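Local coordinates for putative periplasmic or exported protein (Salmonella enterica subsp. enterica serovar Typhimurium, PDB 4GQZ) that binds copper in the bacterial periplasm, forms a V-shaped dimer and probably contributes to the copper resistance of Salmonella, at residues S41-T45 with S148-T153; L66-E72 with L155-R161; L124-G130 with H143-D149. The contacts are given in a common frame with arbitrary orientation. Numbering follows the deposited sequence.

Contact 1: residues S41-T45 with S148-T153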
loop_
_atom_site.group_PDB
_atom_site.type_symbol
_atom_site.label_atom_id
_atom_site.label_comp_id
_atom_site.label_asym_id
_atom_site.label_seq_id
_atom_site.Cartn_x
_atom_site.Cartn_y
_atom_site.Cartn_z
ATOM N N SER B 41 -0.394 1.866 -15.981
ATOM C CA SER B 41 0.659 0.877 -15.983
ATOM C C SER B 41 1.227 0.792 -14.574
ATOM O O SER B 41 1.045 1.713 -13.763
ATOM C CB SER B 41 1.736 1.250 -16.997
ATOM O OG SER B 41 2.218 2.548 -16.739
ATOM N N ILE B 42 1.920 -0.297 -14.272
ATOM C CA ILE B 42 2.406 -0.485 -12.917
ATOM C C ILE B 42 3.866 -0.907 -12.897
ATOM O O ILE B 42 4.292 -1.726 -13.707
ATOM C CB ILE B 42 1.499 -1.478 -12.135
ATOM C CG1 ILE B 42 1.932 -1.592 -10.669
ATOM C CG2 ILE B 42 1.418 -2.837 -12.827
ATOM C CD1 ILE B 42 0.914 -2.314 -9.798
ATOM N N THR B 43 4.636 -0.302 -12.001
ATOM C CA THR B 43 6.044 -0.633 -11.832
ATOM C C THR B 43 6.209 -1.250 -10.467
ATOM O O THR B 43 5.234 -1.448 -9.752
ATOM C CB THR B 43 6.941 0.609 -11.902
ATOM O OG1 THR B 43 6.892 1.323 -10.657
ATOM C CG2 THR B 43 6.488 1.531 -13.020
ATOM N N SER B 44 7.443 -1.553 -10.090
ATOM C CA SER B 44 7.689 -2.160 -8.796
ATOM C C SER B 44 7.229 -1.251 -7.655
ATOM O O SER B 44 6.912 -1.722 -6.556
ATOM C CB SER B 44 9.175 -2.448 -8.638
ATOM O OG SER B 44 9.928 -1.273 -8.889
ATOM N N THR B 45 7.197 0.054 -7.902
ATOM C CA THR B 45 6.921 0.974 -6.808
ATOM C C THR B 45 5.779 1.946 -7.051
ATOM O O THR B 45 5.333 2.580 -6.104
ATOM C CB THR B 45 8.183 1.778 -6.366
ATOM O OG1 THR B 45 8.754 2.444 -7.499
ATOM C CG2 THR B 45 9.226 0.841 -5.748
ATOM N N SER B 148 12.387 -7.396 -6.400
ATOM C CA SER B 148 13.205 -6.264 -5.994
ATOM C C SER B 148 12.714 -5.009 -6.716
ATOM O O SER B 148 11.823 -5.085 -7.562
ATOM C CB SER B 148 14.669 -6.530 -6.319
ATOM O OG SER B 148 14.919 -6.246 -7.681
ATOM N N ASP B 149 13.272 -3.849 -6.380
ATOM C CA ASP B 149 12.795 -2.609 -6.999
ATOM C C ASP B 149 13.045 -2.509 -8.499
ATOM O O ASP B 149 12.383 -1.732 -9.176
ATOM C CB ASP B 149 13.356 -1.376 -6.284
ATOM C CG ASP B 149 12.761 -1.189 -4.917
ATOM O OD1 ASP B 149 11.675 -1.753 -4.667
ATOM O OD2 ASP B 149 13.377 -0.484 -4.094
ATOM N N ASP B 150 13.987 -3.288 -9.024
ATOM C CA ASP B 150 14.253 -3.255 -10.457
ATOM C C ASP B 150 13.603 -4.420 -11.208
ATOM O O ASP B 150 13.826 -4.588 -12.407
ATOM C CB ASP B 150 15.764 -3.203 -10.736
ATOM C CG ASP B 150 16.510 -4.380 -10.149
ATOM O OD1 ASP B 150 16.036 -4.959 -9.153
ATOM O OD2 ASP B 150 17.585 -4.729 -10.678
ATOM N N SER B 151 12.793 -5.212 -10.508
ATOM C CA SER B 151 12.139 -6.361 -11.134
ATOM C C SER B 151 10.896 -5.958 -11.925
ATOM O O SER B 151 10.170 -5.041 -11.529
ATOM C CB SER B 151 11.757 -7.402 -10.083
ATOM O OG SER B 151 12.890 -7.857 -9.360
ATOM N N GLN B 152 10.643 -6.668 -13.023
ATOM C CA GLN B 152 9.490 -6.389 -13.888
ATOM C C GLN B 152 8.186 -6.766 -13.206
ATOM O O GLN B 152 8.162 -7.651 -12.354
ATOM C CB GLN B 152 9.611 -7.157 -15.207
ATOM C CG GLN B 152 9.399 -8.652 -15.048
ATOM C CD GLN B 152 9.953 -9.462 -16.208
ATOM O OE1 GLN B 152 10.905 -10.221 -16.039
ATOM N NE2 GLN B 152 9.351 -9.314 -17.384
ATOM N N THR B 153 7.101 -6.094 -13.586
ATOM C CA THR B 153 5.794 -6.385 -13.019
ATOM C C THR B 153 4.964 -7.207 -13.998
ATOM O O THR B 153 3.826 -7.602 -13.702
ATOM C CB THR B 153 5.063 -5.086 -12.649
ATOM O OG1 THR B 153 4.871 -4.269 -13.825
ATOM C CG2 THR B 153 5.888 -4.326 -11.630
HETATM O O HOH W 1 9.412 -2.286 -12.193
#
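The methyl group of Thr-153 lies over the backbone where strand 39-42 runs out into a turn: its CG2 is 3.3 Å from Thr-43 C and 3.5 Å from Ser-44 N. From the same side chain OG1 donates a hydrogen bond of 2.6 Å to Ile-42 O, so Thr-153 meets the end of the strand with both branches, and its hydroxyl also accepts from the backbone of His-81, which lies on the neighbouring strand 81-82. Ser-44 reaches across in the other direction. Its CB points toward the 148-153 segment and, with chi1 in the p well, its OG donates to Asp-149 O at 2.5 Å. Between these two side-chain bonds the backbones do not pair directly; instead, water 1 accepts from Ser-44 N at 3.0 Å and donates to Ser-151 O at 2.9 Å. Each segment contains a turn. Ser-148 to Ser-151 form a type I beta turn, closed by Ser-151 N to Ser-148 O at 3.1 Å, whereas Thr-43 starts an ST turn in which its OG1 accepts from Thr-45 N at 3.0 Å and also from the backbone of Glu-46. The ST turn links strands 39-42 and 46-50 of the four-stranded antiparallel sheet, which here meets the connection between two other sheets, from strand 139-146 of the five-stranded one to strand 154-155 of the mixed one. Phe-64 of strand 63-68 packs against Ser-44, Ser-151 and Thr-153. Farther along, Thr-45 CG2 lies 3.7 Å from Asp-149 OD1, and Thr-45 also packs on Gly-17 of the second subunit.

Contact 2: residues L66-E72 with L155-R161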
loop_
_atom_site.group_PDB
_atom_site.type_symbol
_atom_site.label_atom_id
_atom_site.label_comp_id
_atom_site.label_asym_id
_atom_site.label_seq_id
_atom_site.Cartn_x
_atom_site.Cartn_y
_atom_site.Cartn_z
ATOM N N LEU B 66 2.875 -8.605 -9.201
ATOM C CA LEU B 66 3.273 -9.272 -10.422
ATOM C C LEU B 66 2.033 -9.700 -11.212
ATOM O O LEU B 66 1.166 -10.415 -10.693
ATOM C CB LEU B 66 4.120 -10.483 -10.062
ATOM C CG LEU B 66 4.579 -11.339 -11.238
ATOM C CD1 LEU B 66 5.488 -10.541 -12.179
ATOM C CD2 LEU B 66 5.261 -12.597 -10.702
ATOM N N SER B 67 1.940 -9.281 -12.472
ATOM C CA SER B 67 0.813 -9.716 -13.310
ATOM C C SER B 67 1.342 -10.576 -14.453
ATOM O O SER B 67 2.252 -10.172 -15.172
ATOM C CB SER B 67 0.001 -8.504 -13.814
ATOM O OG SER B 67 -1.254 -8.895 -14.376
ATOM N N PHE B 68 0.809 -11.784 -14.603
ATOM C CA PHE B 68 1.334 -12.680 -15.622
ATOM C C PHE B 68 0.238 -13.241 -16.525
ATOM O O PHE B 68 -0.937 -13.327 -16.134
ATOM C CB PHE B 68 2.125 -13.812 -14.946
ATOM C CG PHE B 68 1.328 -14.597 -13.948
ATOM C CD1 PHE B 68 1.252 -14.190 -12.626
ATOM C CD2 PHE B 68 0.678 -15.764 -14.328
ATOM C CE1 PHE B 68 0.524 -14.920 -11.694
ATOM C CE2 PHE B 68 -0.050 -16.499 -13.408
ATOM C CZ PHE B 68 -0.127 -16.070 -12.082
ATOM N N ALA B 69 0.623 -13.645 -17.733
ATOM C CA ALA B 69 -0.351 -14.102 -18.707
ATOM C C ALA B 69 0.170 -15.374 -19.337
ATOM O O ALA B 69 1.093 -15.329 -20.139
ATOM C CB ALA B 69 -0.578 -13.036 -19.776
ATOM N N PRO B 70 -0.382 -16.526 -18.939
ATOM C CA PRO B 70 0.089 -17.763 -19.576
ATOM C C PRO B 70 -0.342 -17.801 -21.038
ATOM O O PRO B 70 -1.295 -17.112 -21.418
ATOM C CB PRO B 70 -0.628 -18.857 -18.785
ATOM C CG PRO B 70 -0.889 -18.226 -17.410
ATOM C CD PRO B 70 -1.239 -16.783 -17.766
ATOM N N TYR B 71 0.344 -18.589 -21.859
ATOM C CA TYR B 71 -0.065 -18.702 -23.248
ATOM C C TYR B 71 0.164 -20.097 -23.804
ATOM O O TYR B 71 0.879 -20.906 -23.213
ATOM C CB TYR B 71 0.632 -17.644 -24.105
ATOM C CG TYR B 71 2.090 -17.907 -24.413
ATOM C CD1 TYR B 71 3.085 -17.528 -23.523
ATOM C CD2 TYR B 71 2.478 -18.502 -25.620
ATOM C CE1 TYR B 71 4.426 -17.749 -23.806
ATOM C CE2 TYR B 71 3.817 -18.719 -25.909
ATOM C CZ TYR B 71 4.778 -18.336 -25.001
ATOM O OH TYR B 71 6.114 -18.557 -25.265
ATOM N N GLU B 72 -0.459 -20.379 -24.939
ATOM C CA GLU B 72 -0.296 -21.679 -25.574
ATOM C C GLU B 72 0.380 -21.553 -26.923
ATOM O O GLU B 72 1.227 -22.375 -27.284
ATOM C CB GLU B 72 -1.649 -22.370 -25.722
ATOM C CG GLU B 72 -2.098 -23.051 -24.452
ATOM C CD GLU B 72 -3.512 -23.548 -24.544
ATOM O OE1 GLU B 72 -4.348 -22.813 -25.103
ATOM O OE2 GLU B 72 -3.780 -24.670 -24.067
ATOM N N LEU B 155 4.971 -10.605 -16.553
ATOM C CA LEU B 155 5.608 -11.871 -16.929
ATOM C C LEU B 155 4.761 -12.536 -18.014
ATOM O O LEU B 155 3.638 -12.987 -17.745
ATOM C CB LEU B 155 5.727 -12.783 -15.702
ATOM C CG LEU B 155 6.238 -14.200 -15.967
ATOM C CD1 LEU B 155 7.590 -14.168 -16.665
ATOM C CD2 LEU B 155 6.324 -14.992 -14.678
ATOM N N THR B 156 5.275 -12.589 -19.246
ATOM C CA THR B 156 4.524 -13.201 -20.343
ATOM C C THR B 156 5.208 -14.461 -20.870
ATOM O O THR B 156 4.653 -15.162 -21.715
ATOM C CB THR B 156 4.310 -12.217 -21.515
ATOM O OG1 THR B 156 5.568 -11.639 -21.879
ATOM C CG2 THR B 156 3.354 -11.082 -21.115
ATOM N N GLU B 157 6.402 -14.747 -20.359
ATOM C CA GLU B 157 7.184 -15.903 -20.814
ATOM C C GLU B 157 6.724 -17.192 -20.141
ATOM O O GLU B 157 7.493 -17.841 -19.436
ATOM C CB GLU B 157 8.684 -15.687 -20.545
ATOM C CG GLU B 157 9.326 -14.579 -21.401
ATOM C CD GLU B 157 10.750 -14.208 -20.954
ATOM O OE1 GLU B 157 11.312 -13.239 -21.519
ATOM O OE2 GLU B 157 11.315 -14.876 -20.051
ATOM N N LEU B 158 5.466 -17.554 -20.346
ATOM C CA LEU B 158 4.914 -18.737 -19.690
ATOM C C LEU B 158 4.230 -19.658 -20.682
ATOM O O LEU B 158 3.015 -19.817 -20.632
ATOM C CB LEU B 158 3.903 -18.336 -18.610
ATOM C CG LEU B 158 4.439 -17.740 -17.307
ATOM C CD1 LEU B 158 3.283 -17.194 -16.453
ATOM C CD2 LEU B 158 5.234 -18.773 -16.540
ATOM N N PRO B 159 5.009 -20.293 -21.572
ATOM C CA PRO B 159 4.404 -21.214 -22.544
ATOM C C PRO B 159 3.975 -22.548 -21.924
ATOM O O PRO B 159 4.807 -23.326 -21.444
ATOM C CB PRO B 159 5.524 -21.422 -23.556
ATOM C CG PRO B 159 6.793 -21.261 -22.747
ATOM C CD PRO B 159 6.476 -20.194 -21.733
ATOM N N LEU B 160 2.670 -22.800 -21.927
ATOM C CA LEU B 160 2.121 -24.041 -21.396
ATOM C C LEU B 160 2.522 -25.225 -22.264
ATOM O O LEU B 160 2.183 -25.263 -23.447
ATOM C CB LEU B 160 0.596 -23.971 -21.375
ATOM C CG LEU B 160 -0.187 -23.528 -20.134
ATOM C CD1 LEU B 160 0.684 -23.217 -18.910
ATOM C CD2 LEU B 160 -1.114 -22.378 -20.453
ATOM N N ARG B 161 3.217 -26.199 -21.682
ATOM C CA ARG B 161 3.530 -27.434 -22.404
ATOM C C ARG B 161 3.153 -28.631 -21.536
ATOM O O ARG B 161 2.848 -29.718 -22.040
ATOM C CB ARG B 161 5.019 -27.504 -22.772
ATOM C CG ARG B 161 5.580 -26.316 -23.564
ATOM C CD ARG B 161 4.825 -26.096 -24.876
ATOM N NE ARG B 161 5.400 -25.025 -25.703
ATOM C CZ ARG B 161 4.783 -23.880 -25.998
ATOM N NH1 ARG B 161 3.561 -23.624 -25.527
ATOM N NH2 ARG B 161 5.395 -22.978 -26.760
ATOM O OXT ARG B 161 3.139 -28.543 -20.302
HETATM O O HOH W 2 1.421 -14.337 -22.566
#
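Tyr-71 adopts a p rotamer that folds its ring back over the C-terminal tail, although its CA-to-CB bond points away. Pro-159 CA lies over one ring face, and Tyr-71 CZ is 3.5 Å from Pro-159 CB. Phe-68 is also p; its CB meets Leu-155 CB at 3.8 Å, while the ring leads off to Leu-158, with Phe-68 CD2 3.7 Å from Leu-158 CD1. Leu-160, off the usual wells, places CD2 3.9 Å from Pro-70 CB. Arg-161, m at chi1 and chi2, curls back so that NH1 donates to Leu-160 O at 3.0 Å and weakly to Glu-72 O at 3.2 Å. Backbone bonds come in two sets: Leu-155 N to Ser-67 O and Ala-69 N to Leu-155 O, both 3.1 Å, then Tyr-71 N to Leu-158 O at 3.2 Å and Leu-160 N to Tyr-71 O at 2.9 Å. An inverse gamma turn centred on Glu-157 separates them, shifting the register by one. The first set is a short parallel beta ladder, in which strand 154-155 edges a mixed three-stranded sheet.

Contact 3: residues L124-G130 with H143-D149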
loop_
_atom_site.group_PDB
_atom_site.type_symbol
_atom_site.label_atom_id
_atom_site.label_comp_id
_atom_site.label_asym_id
_atom_site.label_seq_id
_atom_site.Cartn_x
_atom_site.Cartn_y
_atom_site.Cartn_z
ATOM N N LEU B 124 2.951 -9.992 -3.712
ATOM C CA LEU B 124 4.065 -10.790 -3.219
ATOM C C LEU B 124 4.944 -9.968 -2.273
ATOM O O LEU B 124 5.041 -8.746 -2.414
ATOM C CB LEU B 124 4.892 -11.289 -4.413
ATOM C CG LEU B 124 4.205 -12.219 -5.423
ATOM C CD1 LEU B 124 5.129 -12.535 -6.567
ATOM C CD2 LEU B 124 3.783 -13.515 -4.750
ATOM N N PRO B 125 5.589 -10.638 -1.304
ATOM C CA PRO B 125 6.563 -9.946 -0.444
ATOM C C PRO B 125 7.652 -9.332 -1.311
ATOM O O PRO B 125 7.996 -9.909 -2.343
ATOM C CB PRO B 125 7.168 -11.072 0.406
ATOM C CG PRO B 125 6.236 -12.245 0.267
ATOM C CD PRO B 125 5.540 -12.093 -1.056
ATOM N N ARG B 126 8.165 -8.173 -0.919
ATOM C CA ARG B 126 9.217 -7.511 -1.684
ATOM C C ARG B 126 10.583 -8.136 -1.416
ATOM O O ARG B 126 10.789 -8.768 -0.383
ATOM C CB ARG B 126 9.247 -6.013 -1.344
ATOM C CG ARG B 126 8.026 -5.271 -1.848
ATOM C CD ARG B 126 8.070 -3.780 -1.518
ATOM N NE ARG B 126 6.941 -3.075 -2.125
ATOM C CZ ARG B 126 6.861 -2.747 -3.412
ATOM N NH1 ARG B 126 7.834 -3.065 -4.259
ATOM N NH2 ARG B 126 5.803 -2.093 -3.861
ATOM N N ASN B 127 11.503 -7.961 -2.356
ATOM C CA ASN B 127 12.875 -8.443 -2.214
ATOM C C ASN B 127 13.001 -9.942 -2.004
ATOM O O ASN B 127 13.888 -10.399 -1.287
ATOM C CB ASN B 127 13.603 -7.674 -1.104
ATOM C CG ASN B 127 13.731 -6.202 -1.428
ATOM O OD1 ASN B 127 14.209 -5.836 -2.499
ATOM N ND2 ASN B 127 13.284 -5.354 -0.521
HETATM N N MSE B 128 12.118 -10.711 -2.631
HETATM C CA MSE B 128 12.302 -12.156 -2.655
HETATM C C MSE B 128 12.733 -12.582 -4.051
HETATM O O MSE B 128 12.619 -11.814 -5.009
HETATM C CB MSE B 128 11.025 -12.901 -2.237
HETATM C CG MSE B 128 9.809 -12.599 -3.099
HETATM SE SE MSE B 128 8.561 -14.120 -3.350
HETATM C CE MSE B 128 9.627 -15.167 -4.593
ATOM N N GLU B 129 13.260 -13.798 -4.146
ATOM C CA GLU B 129 13.552 -14.449 -5.411
ATOM C C GLU B 129 12.848 -15.797 -5.335
ATOM O O GLU B 129 12.735 -16.381 -4.251
ATOM C CB GLU B 129 15.059 -14.682 -5.561
ATOM C CG GLU B 129 15.913 -13.469 -5.263
ATOM C CD GLU B 129 17.394 -13.734 -5.461
ATOM O OE1 GLU B 129 18.049 -12.940 -6.178
ATOM O OE2 GLU B 129 17.904 -14.725 -4.893
ATOM N N GLY B 130 12.357 -16.300 -6.457
ATOM C CA GLY B 130 11.701 -17.592 -6.409
ATOM C C GLY B 130 11.235 -18.083 -7.755
ATOM O O GLY B 130 11.827 -17.762 -8.796
ATOM N N HIS B 143 8.682 -20.124 -14.299
ATOM C CA HIS B 143 9.656 -19.089 -14.584
ATOM C C HIS B 143 10.195 -18.520 -13.297
ATOM O O HIS B 143 9.482 -18.426 -12.305
ATOM C CB HIS B 143 8.986 -17.976 -15.386
ATOM C CG HIS B 143 9.935 -17.164 -16.206
ATOM N ND1 HIS B 143 10.755 -16.200 -15.660
ATOM C CD2 HIS B 143 10.173 -17.151 -17.539
ATOM C CE1 HIS B 143 11.465 -15.634 -16.622
ATOM N NE2 HIS B 143 11.130 -16.190 -17.771
ATOM N N ALA B 144 11.467 -18.151 -13.312
ATOM C CA ALA B 144 12.079 -17.524 -12.169
ATOM C C ALA B 144 11.439 -16.157 -12.021
ATOM O O ALA B 144 11.119 -15.506 -13.017
ATOM C CB ALA B 144 13.579 -17.393 -12.400
ATOM N N ILE B 145 11.215 -15.729 -10.787
ATOM C CA ILE B 145 10.704 -14.393 -10.561
ATOM C C ILE B 145 11.497 -13.732 -9.446
ATOM O O ILE B 145 12.193 -14.399 -8.665
ATOM C CB ILE B 145 9.206 -14.397 -10.188
ATOM C CG1 ILE B 145 8.979 -15.139 -8.871
ATOM C CG2 ILE B 145 8.358 -14.970 -11.329
ATOM C CD1 ILE B 145 7.620 -14.858 -8.242
ATOM N N ALA B 146 11.405 -12.411 -9.377
ATOM C CA ALA B 146 12.007 -11.684 -8.264
ATOM C C ALA B 146 11.177 -10.439 -8.008
ATOM O O ALA B 146 10.469 -9.982 -8.896
ATOM C CB ALA B 146 13.453 -11.328 -8.566
ATOM N N THR B 147 11.243 -9.904 -6.793
ATOM C CA THR B 147 10.394 -8.768 -6.432
ATOM C C THR B 147 11.207 -7.615 -5.835
ATOM O O THR B 147 10.788 -6.946 -4.875
ATOM C CB THR B 147 9.283 -9.191 -5.455
ATOM O OG1 THR B 147 9.877 -9.815 -4.321
ATOM C CG2 THR B 147 8.326 -10.186 -6.114
ATOM N N SER B 148 12.387 -7.396 -6.400
ATOM C CA SER B 148 13.205 -6.264 -5.994
ATOM C C SER B 148 12.714 -5.009 -6.716
ATOM O O SER B 148 11.823 -5.085 -7.562
ATOM C CB SER B 148 14.669 -6.530 -6.319
ATOM O OG SER B 148 14.919 -6.246 -7.681
ATOM N N ASP B 149 13.272 -3.849 -6.380
ATOM C CA ASP B 149 12.795 -2.609 -6.999
ATOM C C ASP B 149 13.045 -2.509 -8.499
ATOM O O ASP B 149 12.383 -1.732 -9.176
ATOM C CB ASP B 149 13.356 -1.376 -6.284
ATOM C CG ASP B 149 12.761 -1.189 -4.917
ATOM O OD1 ASP B 149 11.675 -1.753 -4.667
ATOM O OD2 ASP B 149 13.377 -0.484 -4.094
HETATM O O HOH W 3 10.396 -4.180 -4.218
HETATM O O HOH W 4 14.610 -3.682 -4.207
#
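His-143 opens the segment by turning its ring along its own strand, ND1 donating to Ala-144 O at 2.8 Å, while NE2 binds Glu-157. Ala-144 contributes a CA-H...O contact, its CA 3.4 Å from Gly-130 O. Ile-145 and Gly-130 form an antiparallel hydrogen-bonded pair, with Ile-145 N to Gly-130 O and Gly-130 N to Ile-145 O both 2.9 Å. The Ile-145 side chain spreads between Leu-124 and the selenomethionine Met-128: Leu-124 CD1 is 3.8 Å from Ile-145 CD1, and Met-128 CE is 4.2 Å from Ile-145 CD1. A CB placed ideally on Gly-130 would collide with that CE as modelled. Ala-146 follows in a non-hydrogen-bonded pair with Glu-129, their CA atoms 4.3 Å apart. Thr-147 then binds the bend that leads into strand 129-136: its N donates to Met-128 O at 3.0 Å, its O accepts from Asn-127 N at 2.8 Å, and its OG1 donates to Pro-125 O at 2.7 Å and accepts from Met-128 N at 2.9 Å. Beyond it, waters do the bridging. Water 3 joins Thr-147 O, Arg-126 NH1 and Asp-149 OD1, while water 4 joins Asn-127 OD1 to Asp-149 N. Arg-126 NH1, 4.1 Å from Asp-149 OD1, makes no salt bridge there; its guanidinium hydrogen-bonds to Ser-44 and Gly-61. The pairing is the open end of the beta hairpin 129-136/139-146, where strand 120-125 comes in alongside: Leu-124 and Ile-145 both pack on Leu-66 of strand 63-68 and on Val-99 of strand 94-101.

Overall arrangement
From the N terminus, the chain first passes the end of strand 39-42, which contact 1 joins to the turn after strand 139-146, closing a loop of about a hundred residues. Contact 2 starts within that loop, at strand 63-68, but closes beyond it at the C-terminal tail, so contacts 1 and 2 cross. Contact 3 is the most local, a hairpin closure lying inside both larger loops. Contact 1 shares Ser-148 and Asp-149 with contact 3, and Ser-44 O meets Arg-126 NH1 at 2.8 Å. Between contacts 2 and 3, Glu-157 OE2 lies 2.6 Å from His-143 NE2. Together they tie the four-stranded sheet, the mixed sheet and the hairpin.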